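Local coordinates for xylanase and alpha-amylase inhibitor protein (Scadoxus multiflorus, PDB 3MU7) that inhibits xylanase and alpha-amylase and has a TIM-barrel fold of the glycosyl hydrolase family 18 type, at residues R111-N115 against A116-G120; Y133-L136 against A137-S141; A208-D211 against K212-L215; T232-K235 against F236-P240. One frame throughout, in Å; residues are numbered along the deposited sequence.

All four contacts are local, and all lie on the barrel's strands, outer helices or the loops joining them. Contacts 1 and 3 span loops and the beginnings of barrel strands 120-125 and 213-218; both are mostly buried. In contact 1 an arginine holds a backbone carbonyl, whereas contact 3 has no hydrogen bond between its two segments and rests on methyl packing. Contacts 2 and 4 lie within helices 133-144 and 231-242, partly buried, on opposite sides of the chain's centre; the first is regular, the second widens and kinks. Contacts 3 and 4 touch, Leu215 CD2 lying 3.7 Å from Val238 CG1, so consecutive strand and helix pack together.

Contact 1 of 4, residues R111-N115 against A116-G120; sequences RPFGN and AVLDG
The carbonyl oxygen of Gly114 is held twice by the side chain of Arg111, whose guanidinium reaches on toward Ala116. Arg111 NE donates to Gly114 O at 3.0 Å with an N-H...O angle of 157°; the oxygen lies close to the guanidinium plane, but the donor stands above the plane of the carbonyl. Arg111 NH2 adds a weak bond to the same Gly114 O at 3.3 Å. Bends at chi2 (-64°) and chi3 (-57°) fold the arginine back over its own turn, which brings NH2 to 3.2 Å from Ala116 O, while Val117 CG2 approaches the guanidinium edge. NH1 forms a salt bridge with Glu109 and a hydrogen bond to Leu102 O. With an alanine here, Gly114 O would probably lose both side-chain donors and Glu109 its charged mate.

Beyond the turn, Phe113 and Leu118 meet at about a right angle: Leu118 CD1 comes in at the ring's edge, 4.1 Å from Phe113 CE2. Phe100 makes an edge-to-face contact with the same ring, and Ile60 of helix 56-65 touches Phe113, Ala116 and Leu118, so this side of the loop is packed with apolar groups.

The backbone makes two overlapping turns. Gly114 N bonds to Arg111 O at 2.8 Å in a type I turn, and Ala116 N reaches Phe113 O weakly at 3.5 Å in a type II' turn, with glycine at its second position as is usual for that type. Together they bend the chain on its way from helix 86-101 to strand 120-125, a helix-to-strand connection of the TIM barrel.

Contact 2 of 4, residues Y133-L136 against A137-S141; sequences YQLL and ANILS
Ile139 packs back onto Leu135, one helical turn earlier. Its CB lies 3.7 Å from Leu135 O; CG1, set beside the backbone N by a chi1 of -58°, comes within 3.3 Å of Leu135 O; and the terminal CD1 meets Leu135 CD1 at 3.9 Å. The backbone beneath is regular alpha-helix: Ile139 N donates to Leu135 O at 2.9 Å, one of an unbroken series of i to i+4 bonds. On another side of the helix Leu136 and Leu140 lie side by side and point the same way, with their CD1 atoms 4.1 Å apart.

Gln134 and Asn138 pair differently. Gln134 NE2 and Asn138 OD1 are 3.4 Å apart at too poor an angle for a hydrogen bond, and the amide planes stand 83° to each other, so the two groups merely flank one another. An alanine in place of Gln134 takes away this flanking amide and would probably leave the Asn138 amide freer to turn.

In the beta-alpha-beta unit of strands 120-125 and 151-154, Leu136, Ala137 and Leu140 rest on Phe123 of the first strand; Leu136 and Ile139 touch Ala93 of helix 86-101, while Gln134 and Ala137 touch Val168 of helix 166-170.

Contact 3 of 4, residues A208-D211 against K212-L215; sequences ARTD and KVFL
Thr210 takes a chi1 of -177°, which sets OG1 opposite the backbone N and puts CG2 in the crowded position between N and carbonyl carbon, aimed at Val213. Val213 answers with CG1 opposite its own N (chi1 -176°) and CG2 beside it, so the two CG2 methyls meet at 3.6 Å. Thr210 CG2 also lies 3.5 Å from Lys212 O, and the Thr210 hydroxyl, OG1, is hydrogen-bonded to Phe174 O, which probably holds the rotation that presents the methyl.

Ala208 completes the apolar cluster, its CB 4.2 Å from Val213 CG2. The chain between them is folded by an inverse gamma turn centred on Arg209, in which Thr210 N bonds weakly to Ala208 O at 2.9 Å. This is the entry to a TIM-barrel strand: helix 195-207 has just ended, and strand 213-218 runs parallel to its neighbours 176-180 and 248-254. Ile177 of the first neighbour touches both Ala208 and Thr210, while Trp201 of helix 195-207 touches Val213.

At the exposed side, Lys212 bends at chi2 and lays its aliphatic chain back along the preceding peptide, with Lys212 CD 3.2 Å from Asp211 O.

Contact 4 of 4, residues T232-K235 against F236-P240; sequences TKVK and FSVFP
Val234 O receives two backbone donors, Val238 N at 2.9 Å and Phe239 N at 3.3 Å, so the alpha-helical pattern widens here into a pi-type turn. It lies within helix 231-242, which crosses from strand 213-218 to strand 248-254 in a beta-alpha-beta unit of the TIM barrel. Before the widening the bonds are ordinary, Ser237 N giving to Lys233 O at 2.8 Å. The longer bond from Phe239 N lies nearly along the C=O axis, whereas Val238 N comes in tilted from the carbonyl plane.

The ring of Phe239 is turned back over this turn by a chi1 of -69°. Val234 O sits over one face, offset toward the rim, and Val234 CG1 reaches Phe239 CE1 at 3.6 Å from that same side, the two side chains crossing at a slant. Lys235 CG is farther off, 4.2 Å from Phe239 CE2; the amine of that lysine bonds to Lys267 O. Val234 also packs on Phe264 and Ile268 of helix 264-269, and Val238 on Leu215 of the preceding strand and on Leu197 and Met198 of helix 195-207.

Pro240 has no N-H to offer the turn before it, and the helix kinks: Lys235 O instead faces the ring carbon Pro240 CD at 3.6 Å.

Contact 1 of 4, residues R111-N115 against A116-G120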
loop_
_atom_site.group_PDB
_atom_site.type_symbol
_atom_site.label_atom_id
_atom_site.label_comp_id
_atom_site.label_asym_id
_atom_site.label_seq_id
_atom_site.Cartn_x
_atom_site.Cartn_y
_atom_site.Cartn_z
ATOM N N ARG A 111 -15.687 -1.925 14.586
ATOM C CA ARG A 111 -15.951 -2.301 13.195
ATOM C C ARG A 111 -16.092 -1.072 12.246
ATOM O O ARG A 111 -17.153 -0.832 11.676
ATOM C CB ARG A 111 -17.212 -3.168 13.057
ATOM C CG ARG A 111 -17.328 -4.331 14.034
ATOM C CD ARG A 111 -16.228 -5.375 13.840
ATOM N NE ARG A 111 -16.170 -5.935 12.478
ATOM C CZ ARG A 111 -15.444 -7.006 12.164
ATOM N NH1 ARG A 111 -14.720 -7.619 13.086
ATOM N NH2 ARG A 111 -15.453 -7.453 10.905
ATOM N N PRO A 112 -15.010 -0.336 12.086
ATOM C CA PRO A 112 -15.104 0.830 11.194
ATOM C C PRO A 112 -15.690 0.555 9.841
ATOM O O PRO A 112 -16.448 1.375 9.324
ATOM C CB PRO A 112 -13.717 1.444 11.305
ATOM C CG PRO A 112 -13.413 1.228 12.757
ATOM C CD PRO A 112 -14.195 0.058 13.249
ATOM N N PHE A 113 -15.334 -0.581 9.239
ATOM C CA PHE A 113 -15.862 -0.957 7.922
ATOM C C PHE A 113 -16.932 -2.040 8.053
ATOM O O PHE A 113 -17.119 -2.865 7.149
ATOM C CB PHE A 113 -14.730 -1.444 7.014
ATOM C CG PHE A 113 -13.642 -0.459 6.730
ATOM C CD1 PHE A 113 -13.837 0.915 6.925
ATOM C CD2 PHE A 113 -12.403 -0.909 6.284
ATOM C CE1 PHE A 113 -12.793 1.816 6.657
ATOM C CE2 PHE A 113 -11.362 -0.017 6.030
ATOM C CZ PHE A 113 -11.557 1.353 6.211
ATOM N N GLY A 114 -17.632 -2.044 9.187
ATOM C CA GLY A 114 -18.684 -3.029 9.390
ATOM C C GLY A 114 -18.169 -4.454 9.418
ATOM O O GLY A 114 -17.090 -4.730 9.913
ATOM N N ASN A 115 -18.963 -5.367 8.871
ATOM C CA ASN A 115 -18.639 -6.790 8.898
ATOM C C ASN A 115 -17.715 -7.274 7.781
ATOM O O ASN A 115 -17.470 -8.468 7.647
ATOM C CB ASN A 115 -19.922 -7.625 8.954
ATOM C CG ASN A 115 -20.701 -7.396 10.232
ATOM O OD1 ASN A 115 -20.165 -6.882 11.217
ATOM N ND2 ASN A 115 -21.970 -7.777 10.228
ATOM N N ALA A 116 -17.198 -6.341 6.987
ATOM C CA ALA A 116 -16.162 -6.675 6.013
ATOM C C ALA A 116 -14.926 -7.215 6.724
ATOM O O ALA A 116 -14.618 -6.813 7.857
ATOM C CB ALA A 116 -15.800 -5.461 5.197
ATOM N N VAL A 117 -14.248 -8.145 6.064
ATOM C CA VAL A 117 -12.988 -8.689 6.548
ATOM C C VAL A 117 -11.963 -8.417 5.463
ATOM O O VAL A 117 -12.086 -8.902 4.339
ATOM C CB VAL A 117 -13.080 -10.203 6.847
ATOM C CG1 VAL A 117 -11.723 -10.743 7.281
ATOM C CG2 VAL A 117 -14.131 -10.476 7.924
ATOM N N LEU A 118 -10.959 -7.623 5.804
ATOM C CA LEU A 118 -9.953 -7.195 4.840
ATOM C C LEU A 118 -8.939 -8.283 4.543
ATOM O O LEU A 118 -8.795 -9.251 5.298
ATOM C CB LEU A 118 -9.244 -5.937 5.334
ATOM C CG LEU A 118 -10.120 -4.715 5.582
ATOM C CD1 LEU A 118 -9.227 -3.534 5.881
ATOM C CD2 LEU A 118 -11.020 -4.413 4.393
ATOM N N ASP A 119 -8.227 -8.108 3.434
ATOM C CA ASP A 119 -7.231 -9.063 2.992
ATOM C C ASP A 119 -5.834 -8.815 3.534
ATOM O O ASP A 119 -4.927 -9.590 3.252
ATOM C CB ASP A 119 -7.220 -9.119 1.474
ATOM C CG ASP A 119 -8.550 -9.551 0.923
ATOM O OD1 ASP A 119 -8.912 -10.728 1.138
ATOM O OD2 ASP A 119 -9.247 -8.713 0.322
ATOM N N GLY A 120 -5.654 -7.751 4.311
ATOM C CA GLY A 120 -4.353 -7.489 4.902
ATOM C C GLY A 120 -4.143 -6.054 5.304
ATOM O O GLY A 120 -5.046 -5.210 5.188
#

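Contact 2 of 4, residues Y133-L136 against A137-S141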
loop_
_atom_site.group_PDB
_atom_site.type_symbol
_atom_site.label_atom_id
_atom_site.label_comp_id
_atom_site.label_asym_id
_atom_site.label_seq_id
_atom_site.Cartn_x
_atom_site.Cartn_y
_atom_site.Cartn_z
ATOM N N TYR A 133 7.652 -0.808 15.231
ATOM C CA TYR A 133 6.997 -1.419 14.072
ATOM C C TYR A 133 7.382 -2.883 13.846
ATOM O O TYR A 133 6.566 -3.656 13.342
ATOM C CB TYR A 133 7.186 -0.575 12.806
ATOM C CG TYR A 133 6.408 0.716 12.877
ATOM C CD1 TYR A 133 7.048 1.928 13.098
ATOM C CD2 TYR A 133 5.020 0.713 12.744
ATOM C CE1 TYR A 133 6.317 3.116 13.187
ATOM C CE2 TYR A 133 4.286 1.883 12.840
ATOM C CZ TYR A 133 4.941 3.073 13.045
ATOM O OH TYR A 133 4.199 4.226 13.126
ATOM N N GLN A 134 8.596 -3.272 14.241
ATOM C CA GLN A 134 8.971 -4.681 14.190
ATOM C C GLN A 134 8.068 -5.520 15.099
ATOM O O GLN A 134 7.577 -6.565 14.685
ATOM C CB GLN A 134 10.453 -4.887 14.522
ATOM C CG GLN A 134 10.898 -6.352 14.540
ATOM C CD GLN A 134 10.923 -7.009 13.169
ATOM O OE1 GLN A 134 10.708 -6.370 12.142
ATOM N NE2 GLN A 134 11.193 -8.301 13.151
ATOM N N LEU A 135 7.842 -5.061 16.327
ATOM C CA LEU A 135 6.931 -5.757 17.233
ATOM C C LEU A 135 5.499 -5.806 16.684
ATOM O O LEU A 135 4.841 -6.834 16.774
ATOM C CB LEU A 135 6.957 -5.136 18.633
ATOM C CG LEU A 135 6.059 -5.781 19.698
ATOM C CD1 LEU A 135 6.371 -7.260 19.915
ATOM C CD2 LEU A 135 6.162 -5.020 21.005
ATOM N N LEU A 136 5.028 -4.698 16.114
ATOM C CA LEU A 136 3.711 -4.684 15.491
ATOM C C LEU A 136 3.618 -5.757 14.407
ATOM O O LEU A 136 2.661 -6.537 14.379
ATOM C CB LEU A 136 3.412 -3.313 14.892
ATOM C CG LEU A 136 2.115 -3.211 14.082
ATOM C CD1 LEU A 136 0.889 -3.427 14.963
ATOM C CD2 LEU A 136 2.033 -1.871 13.390
ATOM N N ALA A 137 4.612 -5.795 13.521
ATOM C CA ALA A 137 4.652 -6.815 12.481
ATOM C C ALA A 137 4.724 -8.218 13.079
ATOM O O ALA A 137 4.063 -9.125 12.591
ATOM C CB ALA A 137 5.809 -6.574 11.527
ATOM N N ASN A 138 5.516 -8.393 14.138
ATOM C CA ASN A 138 5.620 -9.700 14.793
ATOM C C ASN A 138 4.279 -10.193 15.316
ATOM O O ASN A 138 3.935 -11.361 15.162
ATOM C CB ASN A 138 6.626 -9.667 15.946
ATOM C CG ASN A 138 8.059 -9.624 15.489
ATOM O OD1 ASN A 138 8.381 -9.887 14.337
ATOM N ND2 ASN A 138 8.934 -9.306 16.416
ATOM N N ILE A 139 3.527 -9.299 15.941
ATOM C CA ILE A 139 2.246 -9.687 16.510
ATOM C C ILE A 139 1.213 -9.958 15.410
ATOM O O ILE A 139 0.514 -10.967 15.451
ATOM C CB ILE A 139 1.734 -8.670 17.554
ATOM C CG1 ILE A 139 2.762 -8.502 18.683
ATOM C CG2 ILE A 139 0.386 -9.119 18.114
ATOM C CD1 ILE A 139 2.447 -7.384 19.656
ATOM N N LEU A 140 1.146 -9.086 14.409
ATOM C CA LEU A 140 0.262 -9.343 13.276
ATOM C C LEU A 140 0.631 -10.644 12.558
ATOM O O LEU A 140 -0.246 -11.425 12.196
ATOM C CB LEU A 140 0.268 -8.177 12.295
ATOM C CG LEU A 140 -0.418 -6.897 12.770
ATOM C CD1 LEU A 140 -0.115 -5.772 11.808
ATOM C CD2 LEU A 140 -1.921 -7.080 12.912
ATOM N N SER A 141 1.927 -10.878 12.375
ATOM C CA SER A 141 2.391 -12.102 11.728
ATOM C C SER A 141 2.021 -13.340 12.545
ATOM O O SER A 141 1.640 -14.362 11.982
ATOM C CB SER A 141 3.891 -12.019 11.457
ATOM O OG SER A 141 4.353 -13.182 10.796
#

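Contact 3 of 4, residues A208-D211 against K212-L215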
loop_
_atom_site.group_PDB
_atom_site.type_symbol
_atom_site.label_atom_id
_atom_site.label_comp_id
_atom_site.label_asym_id
_atom_site.label_seq_id
_atom_site.Cartn_x
_atom_site.Cartn_y
_atom_site.Cartn_z
ATOM N N ALA A 208 15.756 -6.754 -1.015
ATOM C CA ALA A 208 14.554 -6.717 -0.180
ATOM C C ALA A 208 14.084 -8.131 0.115
ATOM O O ALA A 208 13.879 -8.929 -0.799
ATOM C CB ALA A 208 13.466 -5.922 -0.853
ATOM N N ARG A 209 13.912 -8.439 1.397
ATOM C CA ARG A 209 13.548 -9.791 1.805
ATOM C C ARG A 209 12.039 -9.972 1.752
ATOM O O ARG A 209 11.339 -10.021 2.769
ATOM C CB ARG A 209 14.129 -10.116 3.179
ATOM C CG ARG A 209 15.653 -10.064 3.205
ATOM C CD ARG A 209 16.192 -10.620 4.503
ATOM N NE ARG A 209 16.117 -12.077 4.522
ATOM C CZ ARG A 209 15.893 -12.820 5.605
ATOM N NH1 ARG A 209 15.697 -12.267 6.801
ATOM N NH2 ARG A 209 15.858 -14.139 5.483
ATOM N N THR A 210 11.536 -10.047 0.530
ATOM C CA THR A 210 10.119 -10.231 0.263
ATOM C C THR A 210 9.985 -11.013 -1.038
ATOM O O THR A 210 10.867 -10.938 -1.905
ATOM C CB THR A 210 9.379 -8.866 0.167
ATOM O OG1 THR A 210 7.981 -9.091 -0.022
ATOM C CG2 THR A 210 9.884 -8.029 -0.997
ATOM N N ASP A 211 8.882 -11.740 -1.183
ATOM C CA ASP A 211 8.640 -12.504 -2.401
ATOM C C ASP A 211 8.314 -11.619 -3.603
ATOM O O ASP A 211 8.550 -12.020 -4.741
ATOM C CB ASP A 211 7.512 -13.519 -2.198
ATOM C CG ASP A 211 7.895 -14.665 -1.272
ATOM O OD1 ASP A 211 9.100 -14.934 -1.084
ATOM O OD2 ASP A 211 6.961 -15.301 -0.734
ATOM N N LYS A 212 7.754 -10.437 -3.368
ATOM C CA LYS A 212 7.280 -9.575 -4.452
ATOM C C LYS A 212 7.627 -8.110 -4.191
ATOM O O LYS A 212 7.229 -7.557 -3.206
ATOM C CB LYS A 212 5.768 -9.709 -4.590
ATOM C CG LYS A 212 5.268 -11.113 -5.072
ATOM C CD LYS A 212 5.866 -11.535 -6.428
ATOM C CE LYS A 212 5.849 -13.081 -6.655
ATOM N NZ LYS A 212 5.574 -13.476 -8.018
ATOM N N VAL A 213 8.343 -7.530 -5.130
ATOM C CA VAL A 213 8.635 -6.105 -5.110
ATOM C C VAL A 213 7.899 -5.461 -6.282
ATOM O O VAL A 213 8.069 -5.855 -7.447
ATOM C CB VAL A 213 10.158 -5.810 -5.185
ATOM C CG1 VAL A 213 10.418 -4.309 -5.066
ATOM C CG2 VAL A 213 10.932 -6.569 -4.107
ATOM N N PHE A 214 7.064 -4.484 -5.958
ATOM C CA PHE A 214 6.336 -3.704 -6.944
ATOM C C PHE A 214 6.993 -2.332 -7.078
ATOM O O PHE A 214 7.479 -1.771 -6.084
ATOM C CB PHE A 214 4.892 -3.479 -6.482
ATOM C CG PHE A 214 4.007 -4.706 -6.516
ATOM C CD1 PHE A 214 4.180 -5.752 -5.611
ATOM C CD2 PHE A 214 2.943 -4.770 -7.412
ATOM C CE1 PHE A 214 3.330 -6.853 -5.632
ATOM C CE2 PHE A 214 2.086 -5.868 -7.431
ATOM C CZ PHE A 214 2.281 -6.911 -6.546
ATOM N N LEU A 215 6.980 -1.774 -8.287
ATOM C CA LEU A 215 7.463 -0.409 -8.494
ATOM C C LEU A 215 6.312 0.571 -8.374
ATOM O O LEU A 215 5.349 0.491 -9.134
ATOM C CB LEU A 215 8.145 -0.245 -9.853
ATOM C CG LEU A 215 9.386 -1.095 -10.115
ATOM C CD1 LEU A 215 9.028 -2.330 -10.927
ATOM C CD2 LEU A 215 10.426 -0.263 -10.839
#

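Contact 4 of 4, residues T232-K235 against F236-P240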
loop_
_atom_site.group_PDB
_atom_site.type_symbol
_atom_site.label_atom_id
_atom_site.label_comp_id
_atom_site.label_asym_id
_atom_site.label_seq_id
_atom_site.Cartn_x
_atom_site.Cartn_y
_atom_site.Cartn_z
ATOM N N THR A 232 4.184 5.101 -21.271
ATOM C CA THR A 232 4.950 4.483 -22.378
ATOM C C THR A 232 6.419 4.336 -21.997
ATOM O O THR A 232 7.047 3.381 -22.471
ATOM C CB THR A 232 4.873 5.338 -23.659
ATOM O OG1 THR A 232 3.502 5.414 -24.090
ATOM C CG2 THR A 232 5.606 4.566 -24.632
ATOM N N LYS A 233 6.986 5.215 -21.204
ATOM C CA LYS A 233 8.325 5.113 -20.761
ATOM C C LYS A 233 8.474 3.957 -19.741
ATOM O O LYS A 233 9.457 3.268 -19.720
ATOM C CB LYS A 233 8.856 6.388 -20.206
ATOM C CG LYS A 233 9.021 7.484 -21.235
ATOM C CD LYS A 233 9.696 8.734 -20.696
ATOM C CE LYS A 233 9.866 9.785 -21.722
ATOM N NZ LYS A 233 10.553 11.006 -21.209
ATOM N N VAL A 234 7.487 3.818 -18.823
ATOM C CA VAL A 234 7.587 2.689 -17.896
ATOM C C VAL A 234 7.585 1.355 -18.685
ATOM O O VAL A 234 8.426 0.507 -18.418
ATOM C CB VAL A 234 6.363 2.731 -16.922
ATOM C CG1 VAL A 234 6.400 1.475 -16.012
ATOM C CG2 VAL A 234 6.374 3.988 -16.024
ATOM N N LYS A 235 6.687 1.231 -19.635
ATOM C CA LYS A 235 6.628 0.008 -20.415
ATOM C C LYS A 235 7.941 -0.249 -21.184
ATOM O O LYS A 235 8.437 -1.379 -21.244
ATOM C CB LYS A 235 5.433 0.044 -21.391
ATOM C CG LYS A 235 4.093 0.064 -20.711
ATOM C CD LYS A 235 3.067 0.567 -21.751
ATOM C CE LYS A 235 2.427 -0.546 -22.383
ATOM N NZ LYS A 235 1.159 -0.172 -23.140
ATOM N N PHE A 236 8.448 0.776 -21.800
ATOM C CA PHE A 236 9.625 0.613 -22.646
ATOM C C PHE A 236 10.893 0.404 -21.878
ATOM O O PHE A 236 11.736 -0.457 -22.186
ATOM C CB PHE A 236 9.802 1.847 -23.547
ATOM C CG PHE A 236 10.957 1.752 -24.456
ATOM C CD1 PHE A 236 10.862 1.007 -25.665
ATOM C CD2 PHE A 236 12.090 2.390 -24.171
ATOM C CE1 PHE A 236 11.961 0.962 -26.567
ATOM C CE2 PHE A 236 13.213 2.316 -25.073
ATOM C CZ PHE A 236 13.099 1.614 -26.330
ATOM N N SER A 237 11.087 1.201 -20.781
ATOM C CA SER A 237 12.372 1.273 -20.074
ATOM C C SER A 237 12.410 0.527 -18.846
ATOM O O SER A 237 13.564 0.117 -18.454
ATOM C CB SER A 237 12.669 2.682 -19.649
ATOM O OG SER A 237 12.784 3.547 -20.696
ATOM N N VAL A 238 11.318 0.289 -18.153
ATOM C CA VAL A 238 11.380 -0.398 -16.852
ATOM C C VAL A 238 11.057 -1.864 -16.982
ATOM O O VAL A 238 11.788 -2.699 -16.418
ATOM C CB VAL A 238 10.346 0.263 -15.863
ATOM C CG1 VAL A 238 10.265 -0.538 -14.517
ATOM C CG2 VAL A 238 10.727 1.699 -15.584
ATOM N N PHE A 239 10.014 -2.232 -17.668
ATOM C CA PHE A 239 9.548 -3.593 -17.719
ATOM C C PHE A 239 10.520 -4.670 -18.205
ATOM O O PHE A 239 10.556 -5.695 -17.621
ATOM C CB PHE A 239 8.208 -3.743 -18.411
ATOM C CG PHE A 239 7.037 -3.153 -17.624
ATOM C CD1 PHE A 239 7.185 -2.681 -16.331
ATOM C CD2 PHE A 239 5.822 -3.062 -18.185
ATOM C CE1 PHE A 239 6.107 -2.137 -15.643
ATOM C CE2 PHE A 239 4.734 -2.498 -17.488
ATOM C CZ PHE A 239 4.906 -2.050 -16.248
ATOM N N PRO A 240 11.283 -4.450 -19.289
ATOM C CA PRO A 240 12.189 -5.520 -19.739
ATOM C C PRO A 240 13.195 -5.901 -18.647
ATOM O O PRO A 240 13.334 -7.038 -18.413
ATOM C CB PRO A 240 12.882 -4.904 -20.973
ATOM C CG PRO A 240 11.865 -3.924 -21.495
ATOM C CD PRO A 240 11.286 -3.312 -20.225
#